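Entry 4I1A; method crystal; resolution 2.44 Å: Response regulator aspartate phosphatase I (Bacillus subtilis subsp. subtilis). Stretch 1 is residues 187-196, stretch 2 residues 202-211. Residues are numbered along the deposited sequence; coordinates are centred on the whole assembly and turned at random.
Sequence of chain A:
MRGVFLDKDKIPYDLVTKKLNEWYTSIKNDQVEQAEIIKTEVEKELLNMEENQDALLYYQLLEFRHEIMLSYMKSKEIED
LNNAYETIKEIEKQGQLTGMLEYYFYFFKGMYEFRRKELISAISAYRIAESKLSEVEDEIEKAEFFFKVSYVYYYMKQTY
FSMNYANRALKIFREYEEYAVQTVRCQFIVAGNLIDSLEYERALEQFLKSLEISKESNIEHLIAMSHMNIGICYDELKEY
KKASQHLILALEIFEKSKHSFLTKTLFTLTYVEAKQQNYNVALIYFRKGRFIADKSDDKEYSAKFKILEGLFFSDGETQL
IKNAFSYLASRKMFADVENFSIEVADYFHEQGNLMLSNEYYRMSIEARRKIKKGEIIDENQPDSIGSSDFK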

# COMPACT_ATOMS: atom_id res chain seq x y z
N GLN A 187 3.59 12.71 3.73
CA GLN A 187 2.25 12.64 3.17
C GLN A 187 1.82 11.20 2.80
O GLN A 187 0.66 10.85 2.96
CB GLN A 187 2.12 13.56 1.95
CG GLN A 187 2.31 15.04 2.25
CD GLN A 187 2.33 15.88 0.98
OE1 GLN A 187 2.74 15.42 -0.08
NE2 GLN A 187 1.87 17.13 1.09
N PHE A 188 2.75 10.38 2.31
CA PHE A 188 2.43 8.98 2.02
C PHE A 188 2.03 8.27 3.30
O PHE A 188 1.11 7.45 3.30
CB PHE A 188 3.60 8.21 1.36
CG PHE A 188 3.78 8.49 -0.11
CD1 PHE A 188 3.06 9.49 -0.75
CD2 PHE A 188 4.70 7.76 -0.86
CE1 PHE A 188 3.24 9.76 -2.12
CE2 PHE A 188 4.90 8.03 -2.22
CZ PHE A 188 4.16 9.03 -2.86
N ILE A 189 2.74 8.55 4.39
CA ILE A 189 2.42 7.91 5.67
C ILE A 189 1.01 8.33 6.11
O ILE A 189 0.21 7.48 6.50
CB ILE A 189 3.44 8.26 6.77
CG1 ILE A 189 4.86 7.93 6.32
CG2 ILE A 189 3.12 7.52 8.06
CD1 ILE A 189 5.11 6.46 6.17
N VAL A 190 0.73 9.63 6.05
CA VAL A 190 -0.57 10.14 6.43
C VAL A 190 -1.65 9.42 5.63
O VAL A 190 -2.58 8.83 6.20
CB VAL A 190 -0.69 11.67 6.21
CG1 VAL A 190 -2.13 12.12 6.38
CG2 VAL A 190 0.22 12.41 7.20
N ALA A 191 -1.49 9.44 4.31
CA ALA A 191 -2.43 8.81 3.38
C ALA A 191 -2.53 7.29 3.53
O ALA A 191 -3.62 6.73 3.40
CB ALA A 191 -2.06 9.16 1.97
N GLY A 192 -1.40 6.61 3.79
CA GLY A 192 -1.41 5.19 4.09
C GLY A 192 -2.23 4.89 5.34
O GLY A 192 -3.00 3.93 5.39
N ASN A 193 -2.06 5.72 6.37
CA ASN A 193 -2.85 5.58 7.59
C ASN A 193 -4.34 5.80 7.32
O ASN A 193 -5.19 5.06 7.83
CB ASN A 193 -2.36 6.55 8.65
CG ASN A 193 -1.11 6.06 9.35
OD1 ASN A 193 -1.10 4.99 9.95
ND2 ASN A 193 -0.04 6.86 9.28
N LEU A 194 -4.65 6.82 6.52
CA LEU A 194 -6.02 7.09 6.10
C LEU A 194 -6.62 5.92 5.32
O LEU A 194 -7.80 5.60 5.49
CB LEU A 194 -6.08 8.40 5.29
CG LEU A 194 -5.82 9.66 6.12
CD1 LEU A 194 -5.60 10.89 5.27
CD2 LEU A 194 -6.95 9.88 7.13
N ILE A 195 -5.81 5.29 4.47
CA ILE A 195 -6.23 4.08 3.76
C ILE A 195 -6.59 2.95 4.74
O ILE A 195 -7.63 2.30 4.60
CB ILE A 195 -5.14 3.59 2.77
CG1 ILE A 195 -5.12 4.48 1.53
CG2 ILE A 195 -5.37 2.13 2.35
CD1 ILE A 195 -4.13 4.04 0.52
N ASP A 196 -5.74 2.74 5.74
CA ASP A 196 -6.03 1.75 6.77
C ASP A 196 -7.33 2.04 7.55
O ASP A 196 -7.91 1.14 8.12
CB ASP A 196 -4.85 1.59 7.73
CG ASP A 196 -3.65 0.96 7.06
OD1 ASP A 196 -3.82 0.34 5.99
OD2 ASP A 196 -2.53 1.08 7.61
N ARG A 202 -10.04 11.12 1.80
CA ARG A 202 -9.06 11.97 2.46
C ARG A 202 -7.64 11.61 2.03
O ARG A 202 -6.78 12.49 1.88
CB ARG A 202 -9.22 11.89 3.98
CG ARG A 202 -10.51 12.51 4.49
CD ARG A 202 -10.65 12.34 5.99
NE ARG A 202 -11.90 12.87 6.52
CZ ARG A 202 -12.05 14.09 7.02
NH1 ARG A 202 -11.01 14.92 7.06
NH2 ARG A 202 -13.23 14.49 7.49
N ALA A 203 -7.43 10.31 1.83
CA ALA A 203 -6.16 9.79 1.34
C ALA A 203 -5.87 10.25 -0.09
O ALA A 203 -4.74 10.56 -0.44
CB ALA A 203 -6.14 8.28 1.44
N LEU A 204 -6.91 10.31 -0.92
CA LEU A 204 -6.77 10.87 -2.26
C LEU A 204 -6.32 12.34 -2.23
O LEU A 204 -5.49 12.76 -3.04
CB LEU A 204 -8.07 10.72 -3.06
CG LEU A 204 -8.04 11.35 -4.45
CD1 LEU A 204 -7.12 10.56 -5.40
CD2 LEU A 204 -9.43 11.51 -5.03
N GLU A 205 -6.86 13.12 -1.30
CA GLU A 205 -6.46 14.52 -1.18
C GLU A 205 -4.97 14.60 -0.86
O GLU A 205 -4.26 15.43 -1.42
CB GLU A 205 -7.27 15.26 -0.11
CG GLU A 205 -8.76 15.42 -0.41
CD GLU A 205 -9.58 15.68 0.85
OE1 GLU A 205 -9.01 16.18 1.85
OE2 GLU A 205 -10.79 15.37 0.86
N GLN A 206 -4.51 13.75 0.06
CA GLN A 206 -3.09 13.71 0.39
C GLN A 206 -2.23 13.38 -0.82
O GLN A 206 -1.29 14.11 -1.14
CB GLN A 206 -2.82 12.70 1.50
CG GLN A 206 -3.21 13.18 2.88
CD GLN A 206 -2.57 14.50 3.25
OE1 GLN A 206 -1.36 14.69 3.10
NE2 GLN A 206 -3.38 15.43 3.73
N PHE A 207 -2.56 12.28 -1.49
CA PHE A 207 -1.80 11.82 -2.65
C PHE A 207 -1.82 12.86 -3.78
O PHE A 207 -0.84 12.99 -4.51
CB PHE A 207 -2.31 10.47 -3.16
CG PHE A 207 -1.94 9.29 -2.28
CD1 PHE A 207 -0.63 9.08 -1.89
CD2 PHE A 207 -2.91 8.40 -1.84
CE1 PHE A 207 -0.29 8.00 -1.08
CE2 PHE A 207 -2.58 7.31 -1.03
CZ PHE A 207 -1.26 7.12 -0.65
N LEU A 208 -2.93 13.58 -3.92
CA LEU A 208 -3.00 14.65 -4.93
C LEU A 208 -2.00 15.76 -4.64
O LEU A 208 -1.40 16.32 -5.55
CB LEU A 208 -4.42 15.22 -5.07
CG LEU A 208 -5.40 14.30 -5.81
CD1 LEU A 208 -6.83 14.81 -5.69
CD2 LEU A 208 -5.02 14.14 -7.28
N LYS A 209 -1.81 16.06 -3.36
CA LYS A 209 -0.82 17.05 -2.98
C LYS A 209 0.56 16.51 -3.30
O LYS A 209 1.42 17.23 -3.80
CB LYS A 209 -0.93 17.42 -1.49
CG LYS A 209 -2.12 18.30 -1.16
CD LYS A 209 -1.95 19.02 0.18
CE LYS A 209 -1.95 18.04 1.35
NZ LYS A 209 -1.41 18.66 2.60
N SER A 210 0.77 15.23 -3.02
CA SER A 210 2.06 14.60 -3.28
C SER A 210 2.45 14.70 -4.75
O SER A 210 3.60 14.99 -5.07
CB SER A 210 2.02 13.15 -2.82
OG SER A 210 1.74 13.08 -1.43
N LEU A 211 1.48 14.48 -5.63
CA LEU A 211 1.68 14.56 -7.07
C LEU A 211 2.13 15.95 -7.50
O LEU A 211 3.01 16.09 -8.35
CB LEU A 211 0.40 14.18 -7.82
CG LEU A 211 0.51 14.21 -9.35
CD1 LEU A 211 1.63 13.29 -9.82
CD2 LEU A 211 -0.81 13.83 -10.02

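The two stretches are helical throughout their contact and run nearly antiparallel, with 162° between their N-to-C directions. Their axes approach to 8.4 Å, and the backbones come nearest where Ala-191 faces Ala-203, with CA atoms 4.4 Å apart. Two methyl side chains make so close an approach possible: the CB of Ala-203 lies 3.5 Å from the carbonyl O of Ala-191 and 4.2 Å from the CB of Ala-191. That carbonyl keeps its helical hydrogen bond, accepted from the N of Ile-195 at 2.8 Å.

Phe-207 fills the space beside this alanine pair. Its CA-to-CB bond points sideways, but chi1 in the m well (-73°) brings the ring nearer the other helix. The CB of Ala-191 sits over one ring face, 3.6 Å from the centroid of the Phe-207 ring and 19° off the normal, a CH-pi contact that suits a small methyl. The ring edge is occupied as well: CD1 of Ile-195 lies 3.9 Å from CE2 of Phe-207, and CD1 of Phe-188 lies 3.7 Å from CE1 of Phe-207. Phe-188 also starts sideways and, with chi1 m, swings its ring inward. The two rings form an offset edge-to-face pair, centroids 5.6 Å apart and planes at 63°, the edge of Phe-207 directed toward the face of Phe-188.

Ile-195 repeats the pattern of a sideways start and a nearer end. With chi1 m and chi2 t its chain is extended, placing CG1 3.9 Å from the CB of Ala-203 while CD1 reaches Phe-207. Leu-194 points toward the partner helix in the common m,t rotamer; its CB packs 3.9 Å from the CB of Ala-203, and its CD1 lies 4.0 Å from the CB of Arg-202. The rest of the Arg-202 side chain is extended and leads away, so its aliphatic base covers leucine while its charged end remains outside the contact.

Gln-206 is a knob in the hole formed by Gln-187, Val-190, Ala-191 and Leu-194. Successive m rotamers at chi1 and chi2 fold its chain, and its methylenes serve as apolar surface: CB lies 3.7 Å from the CB of Ala-191, and CG 3.8 Å from CG1 of Val-190.

Gln-187, in contrast, extends with chi1 m and chi2 t, carrying its amide across to Ser-210. The OG of Ser-210 stands 2.9 Å from OE1 of Gln-187 and 3.2 Å from the backbone O of Gln-206; its single proton has both acceptors within reach, and the geometry does not settle between them.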